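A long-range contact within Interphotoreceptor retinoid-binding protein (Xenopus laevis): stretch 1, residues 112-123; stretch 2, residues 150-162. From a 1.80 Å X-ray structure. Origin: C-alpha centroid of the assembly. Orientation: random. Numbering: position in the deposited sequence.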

# COMPACT_ATOMS: atom_id res chain seq x y z
N ARG A 112 5.43 -3.46 -16.91
CA ARG A 112 6.10 -2.68 -15.93
C ARG A 112 5.64 -1.26 -15.94
O ARG A 112 5.49 -0.68 -17.04
N PHE A 113 5.45 -0.66 -14.72
CA PHE A 113 5.21 0.75 -14.57
C PHE A 113 5.70 1.10 -13.15
O PHE A 113 5.65 0.21 -12.30
N ASP A 114 6.21 2.29 -12.94
CA ASP A 114 6.92 2.62 -11.75
C ASP A 114 6.29 3.71 -10.80
O ASP A 114 6.97 4.21 -9.88
N GLN A 115 5.05 4.08 -11.11
CA GLN A 115 4.31 4.98 -10.27
C GLN A 115 2.83 4.69 -10.41
O GLN A 115 2.47 4.03 -11.33
N PHE A 116 2.01 5.19 -9.50
CA PHE A 116 0.54 5.10 -9.53
C PHE A 116 0.12 6.60 -9.54
O PHE A 116 0.27 7.30 -8.59
N ALA A 117 -0.44 7.05 -10.60
CA ALA A 117 -0.97 8.41 -10.64
C ALA A 117 -2.40 8.44 -10.08
O ALA A 117 -3.04 7.42 -9.98
N ASP A 118 -2.84 9.63 -9.73
CA ASP A 118 -4.15 9.84 -9.19
C ASP A 118 -5.20 9.41 -10.26
O ASP A 118 -4.94 9.46 -11.47
N VAL A 119 -6.35 8.99 -9.76
CA VAL A 119 -7.37 8.54 -10.69
C VAL A 119 -7.75 9.66 -11.73
O VAL A 119 -8.24 9.35 -12.82
N SER A 120 -7.54 10.94 -11.34
CA SER A 120 -7.91 12.02 -12.28
C SER A 120 -7.00 11.99 -13.51
O SER A 120 -7.43 12.38 -14.60
N VAL A 121 -5.76 11.55 -13.32
CA VAL A 121 -4.80 11.41 -14.35
C VAL A 121 -5.08 10.21 -15.19
O VAL A 121 -5.11 10.27 -16.44
N ILE A 122 -5.36 9.07 -14.53
CA ILE A 122 -5.65 7.88 -15.23
C ILE A 122 -6.84 8.03 -16.12
O ILE A 122 -6.89 7.46 -17.20
N ALA A 123 -7.79 8.86 -15.68
CA ALA A 123 -8.99 9.12 -16.49
C ALA A 123 -8.60 9.66 -17.87
O ALA A 123 -8.95 9.07 -18.94
N ASN A 150 8.42 0.41 -8.46
CA ASN A 150 7.25 1.24 -8.32
C ASN A 150 7.10 1.76 -6.93
O ASN A 150 6.78 1.06 -5.97
N VAL A 151 7.41 3.05 -6.82
CA VAL A 151 7.38 3.77 -5.56
C VAL A 151 6.02 4.36 -5.26
O VAL A 151 5.77 5.02 -4.27
N GLY A 152 5.02 3.87 -5.98
CA GLY A 152 3.63 4.20 -5.71
C GLY A 152 3.21 5.61 -6.07
O GLY A 152 3.42 6.13 -7.26
N GLY A 153 2.49 6.17 -5.15
CA GLY A 153 1.79 7.50 -5.25
C GLY A 153 0.45 7.41 -4.60
O GLY A 153 0.23 6.63 -3.62
N SER A 154 -0.54 8.14 -5.15
CA SER A 154 -1.90 8.13 -4.68
C SER A 154 -2.53 6.76 -4.92
O SER A 154 -2.19 6.08 -5.93
N SER A 155 -3.41 6.34 -4.02
CA SER A 155 -4.10 5.05 -4.15
C SER A 155 -5.42 5.22 -4.86
O SER A 155 -6.15 4.25 -4.98
N THR A 156 -5.76 6.42 -5.27
CA THR A 156 -7.12 6.65 -5.85
C THR A 156 -7.49 5.82 -7.07
O THR A 156 -8.63 5.49 -7.26
N ALA A 157 -6.49 5.40 -7.84
CA ALA A 157 -6.75 4.53 -9.03
C ALA A 157 -6.56 3.06 -8.78
O ALA A 157 -6.75 2.29 -9.66
N VAL A 158 -6.24 2.64 -7.54
CA VAL A 158 -6.06 1.23 -7.30
C VAL A 158 -7.29 0.38 -7.59
O VAL A 158 -7.18 -0.68 -8.17
N PRO A 159 -8.47 0.79 -7.12
CA PRO A 159 -9.64 -0.01 -7.42
C PRO A 159 -9.88 -0.20 -8.90
O PRO A 159 -10.21 -1.28 -9.36
N LEU A 160 -9.71 0.85 -9.66
CA LEU A 160 -9.90 0.82 -11.09
C LEU A 160 -8.93 -0.13 -11.72
O LEU A 160 -9.31 -0.97 -12.53
N LEU A 161 -7.65 -0.04 -11.36
CA LEU A 161 -6.69 -0.98 -11.92
C LEU A 161 -7.01 -2.40 -11.60
O LEU A 161 -6.92 -3.30 -12.41
N LEU A 162 -7.33 -2.67 -10.35
CA LEU A 162 -7.61 -3.99 -9.93
C LEU A 162 -8.74 -4.61 -10.77
O LEU A 162 -8.73 -5.79 -11.07

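The two stretches bury 786 Å² between them, and the largest share from any one residue belongs to Phe116. Its CA-to-CB bond points toward stretch 2, and with chi1 at -89° (m) the ring enters a hollow walled by Asn150, Gly152, Val158 and Leu161. Phe116 CE2 lies 3.5 Å from Leu161 CD2, and Phe116 CD2 lies 4.0 Å from Val158 CG2. Gly152, without a side chain, leaves its CA beside the ring. Phe113, in the p rotamer, starts sideways, but its ring swings in until CZ sits 3.8 Å from Leu161 CD2, so the tip of Leu161 (t, p) meets both aromatic rings.

Asn150 (chi1 t) fills the space between the rings and the backbone. Its ND2 donates to Phe113 O at 2.9 Å, while its OD1 accepts from Gly152 N at 2.8 Å, bracing the loop that offers Gly152 O to Phe116 N (2.8 Å). Gly153 follows closely: an ideal CB there would lie 2.4 Å from Phe116 O, a clash, so the backbones can approach here because no side chain intervenes.

Beyond this point Asp118 (t) links the polar groups. Its OD2 caps the helix by accepting from Ser120 N at 2.8 Å, and its OD1 accepts from Thr156 OG1 at 2.6 Å. Thr156, in the p rotamer, in turn receives Val119 N on OG1 at 2.6 Å, tying the start of the helix to stretch 2. A water fills the adjoining gap, donating to Ala117 O and Ser154 O, each 2.7 Å from its oxygen, and accepting from Ala157 N at 2.8 Å.

The small Ala157 leaves a shallow seat for two larger neighbours: its CB lies 4.0 Å from Val119 CB and 3.8 Å from Ile122 CG1. Leu160 extends this apolar patch, with CD2 4.1 Å from Ile122 CG2.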

# COMPACT_ATOMS: atom_id res chain seq x y z
CB ARG A 112 7.63 -2.71 -16.08
CG ARG A 112 8.38 -1.75 -15.18
CD ARG A 112 9.85 -1.83 -15.33
NE ARG A 112 10.50 -0.73 -14.65
CZ ARG A 112 11.77 -0.50 -14.70
NH1 ARG A 112 12.56 -1.30 -15.46
NH2 ARG A 112 12.29 0.56 -14.07
CB PHE A 113 3.80 1.22 -14.87
CG PHE A 113 2.72 0.56 -14.02
CD1 PHE A 113 2.37 -0.75 -14.23
CD2 PHE A 113 2.15 1.27 -12.99
CE1 PHE A 113 1.43 -1.30 -13.48
CE2 PHE A 113 1.15 0.69 -12.28
CZ PHE A 113 0.82 -0.57 -12.50
CB ASP A 114 8.29 3.07 -12.09
CG ASP A 114 9.11 2.06 -12.80
OD1 ASP A 114 8.77 0.89 -12.89
OD2 ASP A 114 10.18 2.43 -13.37
CB GLN A 115 4.65 6.41 -10.67
CG GLN A 115 4.23 6.80 -11.99
CD GLN A 115 4.48 8.26 -12.24
OE1 GLN A 115 5.64 8.65 -12.61
NE2 GLN A 115 3.40 9.06 -12.20
CB PHE A 116 0.01 4.37 -8.32
CG PHE A 116 -0.08 2.90 -8.51
CD1 PHE A 116 1.04 2.13 -8.36
CD2 PHE A 116 -1.31 2.30 -8.78
CE1 PHE A 116 0.94 0.80 -8.60
CE2 PHE A 116 -1.41 0.95 -8.96
CZ PHE A 116 -0.30 0.21 -8.86
CB ALA A 117 -0.98 8.84 -12.05
CB ASP A 118 -4.37 11.33 -8.86
CG ASP A 118 -5.71 11.57 -8.21
OD1 ASP A 118 -5.86 11.24 -7.01
OD2 ASP A 118 -6.66 11.96 -8.92
CB VAL A 119 -8.58 7.92 -9.96
CG1 VAL A 119 -9.39 8.98 -9.26
CG2 VAL A 119 -9.42 7.06 -10.92
CB SER A 120 -7.95 13.34 -11.57
OG SER A 120 -6.69 13.72 -11.04
CB VAL A 121 -3.41 11.40 -13.79
CG1 VAL A 121 -2.40 11.10 -14.92
CG2 VAL A 121 -3.11 12.78 -13.05
CB ILE A 122 -5.86 6.61 -14.35
CG1 ILE A 122 -4.62 6.32 -13.53
CG2 ILE A 122 -6.26 5.37 -15.17
CD1 ILE A 122 -3.39 5.97 -14.40
CB ALA A 123 -9.86 10.13 -15.78
CB ASN A 150 6.09 0.53 -8.84
CG ASN A 150 4.84 1.38 -9.02
OD1 ASN A 150 4.53 2.31 -8.25
ND2 ASN A 150 4.07 1.07 -10.07
CB VAL A 151 8.42 4.92 -5.59
CG1 VAL A 151 9.79 4.28 -5.76
CG2 VAL A 151 8.06 6.00 -6.63
CB SER A 154 -2.69 9.14 -5.49
OG SER A 154 -4.11 8.92 -5.30
CB SER A 155 -4.33 4.35 -2.76
OG SER A 155 -3.03 4.21 -2.21
CB THR A 156 -7.36 8.16 -6.20
OG1 THR A 156 -6.40 8.65 -7.15
CG2 THR A 156 -7.24 9.05 -4.95
CB ALA A 157 -5.87 4.93 -10.17
CB VAL A 158 -5.46 1.05 -5.91
CG1 VAL A 158 -5.34 -0.36 -5.53
CG2 VAL A 158 -4.01 1.62 -5.86
CB PRO A 159 -10.79 0.74 -6.70
CG PRO A 159 -10.04 1.47 -5.54
CD PRO A 159 -8.70 1.91 -6.17
CB LEU A 160 -9.75 2.25 -11.66
CG LEU A 160 -9.90 2.27 -13.21
CD1 LEU A 160 -11.27 1.75 -13.56
CD2 LEU A 160 -9.72 3.70 -13.76
CB LEU A 161 -5.27 -0.62 -11.48
CG LEU A 161 -4.18 -1.56 -11.89
CD1 LEU A 161 -4.09 -1.61 -13.36
CD2 LEU A 161 -2.75 -1.21 -11.38
CB LEU A 162 -8.00 -3.94 -8.49
CG LEU A 162 -6.91 -3.82 -7.44
CD1 LEU A 162 -7.55 -3.53 -6.06
CD2 LEU A 162 -6.08 -5.02 -7.35
O HOH W 1 -3.70 5.61 -8.09